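Extracellular matrix-binding protein ebh (Staphylococcus aureus subsp. aureus, PDB 4KJM) is probably a cell-surface adhesin that binds extracellular matrix, here represented by two joined helical modules. Local coordinates at residues A81-A84 with A85-I89; S15-L18 with A19-N22; G109-R112 with V113-Q117. All coordinates share one frame; numbering follows the deposited sequence.

Contact 3 lies between the other two and touches both. Its centre is about 11 Å from that of contact 1, in the same GA module, and Lys82 CE comes to 3.1 Å from Ala110 O. Contact 2 belongs to the FIVAR domain. It reaches contact 3 at the junction of the modules, where Gln21 CG lies 3.5 Å from Gln111 O. Asp25 bonds to Gln21 of contact 2 and to Arg112 of contact 3. Contacts 1 and 2 do not touch; their nearest atoms are about 8 Å apart. Bound zinc ions lie about 4 Å from the side chain of Ser20, 5 Å from that of Ser114 and 9 Å from that of Ala88.

Contact 1 of 3, residues A81-A84 with A85-I89; sequences AKQA and AITAI
The torsions of Gln83 and Thr87 turn their polar ends to each other across one turn of helix 74-90. Gln83 sends CG away from its own backbone N (chi1 180°), and the bend at chi2 (57°) lets NE2 reach towards Thr87. Thr87 has OG1 beside its backbone N and opposite its carbonyl carbon (chi1 -64°), on the side that faces Gln83. The amide nitrogen then donates to the hydroxyl, with Gln83 NE2 at 2.9 Å from Thr87 OG1. The bond is bent, and the hydroxyl oxygen lies somewhat out of the amide plane. The same nitrogen passes over the branch of Ile86, where Gln83 NE2 is 3.8 Å from CB and 3.9 Å from CG2 of Ile86. These two side chains run roughly at right angles.

Beneath them runs the ordinary alpha-helical ladder. Ile86 N donates to Lys82 O at 2.9 Å, and Ile86 CG1 also rests against that oxygen, at 3.1 Å. Thr87 N reaches Gln83 O at 2.9 Å. Ala88 N bonds to Ala84 O at 3.0 Å.

Ala81 and Ala85 turn into the three-helix GA module, and Ile86 sits between that core and Gln83. Ala85 and Ile86 lie on Ala107 of helix 97-108, while Ala81 touches Ala116 of helix 113-127. Lys82 points away from the local pairing; its NZ bonds to Asn108 O and to Gly5 O and Thr9 OG1 of the second subunit.

Gln83 and Thr87 are exposed, so water probably competes for their bond. It ties neighbouring turns of the outer face by side chains as well as by backbone, and the donor role of NE2 leaves the amide oxygen of Gln83 turned away from the hydroxyl.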
loop_
_atom_site.group_PDB
_atom_site.type_symbol
_atom_site.label_atom_id
_atom_site.label_comp_id
_atom_site.label_asym_id
_atom_site.label_seq_id
_atom_site.Cartn_x
_atom_site.Cartn_y
_atom_site.Cartn_z
ATOM N N ALA A 81 3.034 -14.819 -12.489
ATOM C CA ALA A 81 3.254 -16.195 -12.029
ATOM C C ALA A 81 2.047 -17.103 -12.058
ATOM O O ALA A 81 2.162 -18.258 -12.484
ATOM C CB ALA A 81 3.861 -16.191 -10.634
ATOM N N LYS A 82 0.891 -16.574 -11.679
ATOM C CA LYS A 82 -0.366 -17.274 -11.818
ATOM C C LYS A 82 -0.665 -17.642 -13.315
ATOM O O LYS A 82 -1.009 -18.779 -13.594
ATOM C CB LYS A 82 -1.491 -16.422 -11.254
ATOM C CG LYS A 82 -1.475 -16.276 -9.728
ATOM C CD LYS A 82 -2.693 -15.506 -9.258
ATOM C CE LYS A 82 -2.755 -15.319 -7.739
ATOM N NZ LYS A 82 -4.095 -14.798 -7.275
ATOM N N GLN A 83 -0.535 -16.676 -14.234
ATOM C CA GLN A 83 -0.835 -16.892 -15.641
ATOM C C GLN A 83 0.135 -17.892 -16.247
ATOM O O GLN A 83 -0.262 -18.753 -17.013
ATOM C CB GLN A 83 -0.792 -15.599 -16.443
ATOM C CG GLN A 83 -1.100 -15.823 -17.937
ATOM C CD GLN A 83 -2.463 -16.496 -18.200
ATOM O OE1 GLN A 83 -3.511 -15.835 -18.145
ATOM N NE2 GLN A 83 -2.454 -17.815 -18.467
ATOM N N ALA A 84 1.401 -17.808 -15.869
ATOM C CA ALA A 84 2.366 -18.811 -16.315
ATOM C C ALA A 84 1.987 -20.222 -15.856
ATOM O O ALA A 84 2.166 -21.211 -16.612
ATOM C CB ALA A 84 3.781 -18.445 -15.893
ATOM N N ALA A 85 1.549 -20.378 -14.606
ATOM C CA ALA A 85 1.143 -21.681 -14.090
ATOM C C ALA A 85 -0.064 -22.195 -14.863
ATOM O O ALA A 85 -0.125 -23.369 -15.251
ATOM C CB ALA A 85 0.830 -21.600 -12.582
ATOM N N ILE A 86 -1.013 -21.308 -15.097
ATOM C CA ILE A 86 -2.274 -21.667 -15.813
ATOM C C ILE A 86 -1.982 -22.150 -17.229
ATOM O O ILE A 86 -2.506 -23.167 -17.712
ATOM C CB ILE A 86 -3.216 -20.455 -15.876
ATOM C CG1 ILE A 86 -3.691 -20.097 -14.453
ATOM C CG2 ILE A 86 -4.390 -20.713 -16.821
ATOM C CD1 ILE A 86 -4.502 -21.147 -13.756
ATOM N N THR A 87 -1.142 -21.385 -17.902
ATOM C CA THR A 87 -0.728 -21.719 -19.243
ATOM C C THR A 87 -0.086 -23.090 -19.249
ATOM O O THR A 87 -0.411 -23.929 -20.095
ATOM C CB THR A 87 0.241 -20.669 -19.796
ATOM O OG1 THR A 87 -0.463 -19.441 -19.902
ATOM C CG2 THR A 87 0.746 -21.047 -21.159
ATOM N N ALA A 88 0.837 -23.337 -18.321
ATOM C CA ALA A 88 1.441 -24.687 -18.235
ATOM C C ALA A 88 0.401 -25.800 -18.001
ATOM O O ALA A 88 0.463 -26.929 -18.579
ATOM C CB ALA A 88 2.505 -24.718 -17.156
ATOM N N ILE A 89 -0.536 -25.522 -17.109
ATOM C CA ILE A 89 -1.534 -26.504 -16.772
ATOM C C ILE A 89 -2.360 -26.766 -18.036
ATOM O O ILE A 89 -2.633 -27.911 -18.396
ATOM C CB ILE A 89 -2.411 -26.015 -15.633
ATOM C CG1 ILE A 89 -1.600 -26.009 -14.306
ATOM C CG2 ILE A 89 -3.656 -26.875 -15.486
ATOM C CD1 ILE A 89 -2.163 -25.019 -13.305
#

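Contact 2 of 3, residues S15-L18 with A19-N22; sequences SGTL and ASQN
Ser20 is the N-cap of the short helix 21-24, and the same side chain ties that cap back to Thr17 in helix 14-18. Ser20 OG donates to Thr17 O at 2.7 Å. It meets the carbonyl oxygen in the carbonyl plane, on a lone pair. Ser20 N also donates to Thr17 O, at 3.0 Å. This second donor stands well above the carbonyl plane, 63° out of it, and so does not use a lone pair. Thr17 O is therefore gripped twice by one residue, once through the side chain and once through the backbone.

The first torsion of Ser20 makes this possible. OG sits between the backbone N and the carbonyl carbon (chi1 75°), which keeps it close to its own main chain. From there it faces Thr17 O, and it also accepts from Phe23 N, the bond that caps the next helix. The hydroxyl thus donates to the helix behind and accepts from the helix ahead.

This is the turn between helix 14-18 and helix 21-24 of the FIVAR domain, with Ser20 as N-cap of the second helix. Ser20 has an extended backbone (psi 148°). Ala19 N makes two weak bonds, to Ser15 O at 3.2 Å and to Gly16 O at 3.3 Å. Ser20 CB lies 3.3 Å from Thr17 O and 3.6 Å from Gly16 O, over the carbonyl end of the helix.

Thr17 OG1 bonds to Asp13 O, and its side chain packs on Tyr34 of helix 28-44 and on Leu72. Beyond the cap, Asn22 OD1 bonds to Thr75 OG1, and Gln21 NE2 reaches Asp25 and Gly74 O, linking the turn to the start of helix 74-90.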
loop_
_atom_site.group_PDB
_atom_site.type_symbol
_atom_site.label_atom_id
_atom_site.label_comp_id
_atom_site.label_asym_id
_atom_site.label_seq_id
_atom_site.Cartn_x
_atom_site.Cartn_y
_atom_site.Cartn_z
ATOM N N SER A 15 7.380 0.084 7.677
ATOM C CA SER A 15 7.224 -1.263 8.164
ATOM C C SER A 15 6.001 -2.011 7.516
ATOM O O SER A 15 6.087 -3.226 7.248
ATOM C CB SER A 15 7.274 -1.282 9.706
ATOM O OG SER A 15 6.158 -0.654 10.264
ATOM N N GLY A 16 4.882 -1.317 7.272
ATOM C CA GLY A 16 3.743 -1.930 6.649
ATOM C C GLY A 16 4.052 -2.247 5.151
ATOM O O GLY A 16 3.639 -3.286 4.595
ATOM N N THR A 17 4.840 -1.390 4.531
ATOM C CA THR A 17 5.259 -1.646 3.169
ATOM C C THR A 17 6.126 -2.889 3.101
ATOM O O THR A 17 5.914 -3.765 2.233
ATOM C CB THR A 17 5.968 -0.417 2.539
ATOM O OG1 THR A 17 5.087 0.707 2.550
ATOM C CG2 THR A 17 6.378 -0.736 1.124
ATOM N N LEU A 18 7.070 -2.999 4.023
ATOM C CA LEU A 18 8.031 -4.049 3.964
ATOM C C LEU A 18 7.345 -5.395 4.248
ATOM O O LEU A 18 7.900 -6.434 3.956
ATOM C CB LEU A 18 9.137 -3.826 4.975
ATOM C CG LEU A 18 10.127 -2.691 4.714
ATOM C CD1 LEU A 18 11.274 -2.570 5.760
ATOM C CD2 LEU A 18 10.646 -2.774 3.319
ATOM N N ALA A 19 6.205 -5.373 4.927
ATOM C CA ALA A 19 5.473 -6.599 5.201
ATOM C C ALA A 19 4.435 -6.940 4.091
ATOM O O ALA A 19 3.760 -7.954 4.171
ATOM C CB ALA A 19 4.754 -6.432 6.498
ATOM N N SER A 20 4.273 -6.088 3.101
ATOM C CA SER A 20 3.274 -6.260 2.072
ATOM C C SER A 20 3.821 -7.228 0.967
ATOM O O SER A 20 5.011 -7.293 0.652
ATOM C CB SER A 20 2.874 -4.899 1.455
ATOM O OG SER A 20 3.908 -4.386 0.568
ATOM N N GLN A 21 2.900 -7.983 0.356
ATOM C CA GLN A 21 3.258 -8.906 -0.721
ATOM C C GLN A 21 3.837 -8.113 -1.887
ATOM O O GLN A 21 4.735 -8.568 -2.612
ATOM C CB GLN A 21 1.989 -9.681 -1.141
ATOM C CG GLN A 21 2.148 -10.713 -2.260
ATOM C CD GLN A 21 2.231 -10.081 -3.629
ATOM O OE1 GLN A 21 1.535 -9.109 -3.930
ATOM N NE2 GLN A 21 2.992 -10.699 -4.503
ATOM N N ASN A 22 3.335 -6.898 -2.082
ATOM C CA ASN A 22 3.801 -6.100 -3.203
ATOM C C ASN A 22 5.264 -5.740 -3.093
ATOM O O ASN A 22 5.973 -5.635 -4.095
ATOM C CB ASN A 22 2.921 -4.836 -3.341
ATOM C CG ASN A 22 3.288 -4.014 -4.567
ATOM O OD1 ASN A 22 3.228 -4.510 -5.711
ATOM N ND2 ASN A 22 3.543 -2.709 -4.351
#

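Contact 3 of 3, residues G109-R112 with V113-Q117; sequences GAQR and VSNAQ
Arg112 O accepts from two backbone nitrogens of helix 113-127, both by weak bonds: Asn115 N at 3.1 Å and Ala116 N at 3.4 Å. Arg112 is the N-cap of this helix. A side chain answers from within the first turn. Asn115 OD1 takes the N-H of Arg112 at 3.0 Å, also a weak bond, and a bent one. Asn115, the third helix residue, thus returns a side-chain bond to the backbone of the N-cap residue. With CG beside its backbone N (chi1 -50°), Asn115 swings its amide back over the cap, and OD1 also lies 3.4 Å from Arg112 CB.

Ala110 closes the apolar side. Its CB points at the helix and meets Asn115 CB at 3.7 Å and Ala116 CB at 3.8 Å. Val113 packs on Leu78 and Ala81 of helix 74-90.

Arg112 folds its long chain away from the helix. NH2 forms a salt bridge with Asp25, whose other carboxylate oxygen accepts from Val113 N. One carboxylate thus serves both a guanidinium and a first-turn N-H. Its negative charge probably interacts well with the positive end of the helix dipole, adding to a cap whose internal bonds are individually weak.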
loop_
_atom_site.group_PDB
_atom_site.type_symbol
_atom_site.label_atom_id
_atom_site.label_comp_id
_atom_site.label_asym_id
_atom_site.label_seq_id
_atom_site.Cartn_x
_atom_site.Cartn_y
_atom_site.Cartn_z
ATOM N N GLY A 109 -5.396 -19.180 -6.494
ATOM C CA GLY A 109 -5.406 -18.906 -5.069
ATOM C C GLY A 109 -4.059 -18.591 -4.485
ATOM O O GLY A 109 -4.000 -18.253 -3.305
ATOM N N ALA A 110 -2.987 -18.628 -5.301
ATOM C CA ALA A 110 -1.609 -18.450 -4.783
ATOM C C ALA A 110 -1.521 -17.056 -4.180
ATOM O O ALA A 110 -1.943 -16.051 -4.801
ATOM C CB ALA A 110 -0.584 -18.584 -5.886
ATOM N N GLN A 111 -1.049 -16.988 -2.950
ATOM C CA GLN A 111 -0.900 -15.704 -2.273
ATOM C C GLN A 111 0.486 -15.061 -2.454
ATOM O O GLN A 111 0.717 -13.880 -2.062
ATOM C CB GLN A 111 -1.207 -15.905 -0.756
ATOM C CG GLN A 111 -2.491 -16.651 -0.478
ATOM C CD GLN A 111 -2.343 -18.185 -0.343
ATOM O OE1 GLN A 111 -1.418 -18.813 -0.907
ATOM N NE2 GLN A 111 -3.304 -18.811 0.406
ATOM N N ARG A 112 1.442 -15.891 -2.867
ATOM C CA ARG A 112 2.838 -15.489 -3.088
ATOM C C ARG A 112 3.311 -16.028 -4.391
ATOM O O ARG A 112 2.822 -17.073 -4.862
ATOM C CB ARG A 112 3.795 -15.962 -1.974
ATOM C CG ARG A 112 3.623 -15.367 -0.572
ATOM C CD ARG A 112 3.764 -13.855 -0.484
ATOM N NE ARG A 112 5.136 -13.505 -0.838
ATOM C CZ ARG A 112 6.177 -13.536 -0.040
ATOM N NH1 ARG A 112 6.038 -13.889 1.238
ATOM N NH2 ARG A 112 7.392 -13.286 -0.552
ATOM N N VAL A 113 4.271 -15.341 -5.012
ATOM C CA VAL A 113 4.849 -15.795 -6.281
ATOM C C VAL A 113 5.364 -17.285 -6.184
ATOM O O VAL A 113 5.099 -18.111 -7.077
ATOM C CB VAL A 113 5.963 -14.879 -6.781
ATOM C CG1 VAL A 113 6.828 -15.542 -7.869
ATOM C CG2 VAL A 113 5.430 -13.556 -7.256
ATOM N N SER A 114 6.003 -17.629 -5.088
ATOM C CA SER A 114 6.543 -18.993 -4.898
ATOM C C SER A 114 5.467 -20.059 -4.929
ATOM O O SER A 114 5.706 -21.138 -5.450
ATOM C CB SER A 114 7.318 -19.117 -3.586
ATOM O OG SER A 114 6.448 -18.922 -2.500
ATOM N N ASN A 115 4.282 -19.753 -4.406
ATOM C CA ASN A 115 3.180 -20.701 -4.437
ATOM C C ASN A 115 2.739 -20.970 -5.881
ATOM O O ASN A 115 2.498 -22.140 -6.269
ATOM C CB ASN A 115 1.940 -20.235 -3.665
ATOM C CG ASN A 115 2.254 -19.772 -2.265
ATOM O OD1 ASN A 115 1.829 -18.690 -1.866
ATOM N ND2 ASN A 115 2.977 -20.607 -1.486
ATOM N N ALA A 116 2.596 -19.933 -6.687
ATOM C CA ALA A 116 2.230 -20.153 -8.077
ATOM C C ALA A 116 3.288 -20.923 -8.875
ATOM O O ALA A 116 2.982 -21.743 -9.761
ATOM C CB ALA A 116 1.921 -18.796 -8.739
ATOM N N GLN A 117 4.563 -20.604 -8.619
ATOM C CA GLN A 117 5.670 -21.305 -9.230
ATOM C C GLN A 117 5.708 -22.761 -8.841
ATOM O O GLN A 117 6.067 -23.640 -9.687
ATOM C CB GLN A 117 6.998 -20.607 -8.912
ATOM C CG GLN A 117 7.043 -19.188 -9.547
ATOM C CD GLN A 117 8.369 -18.462 -9.359
ATOM O OE1 GLN A 117 9.034 -18.622 -8.365
ATOM N NE2 GLN A 117 8.693 -17.600 -10.280
#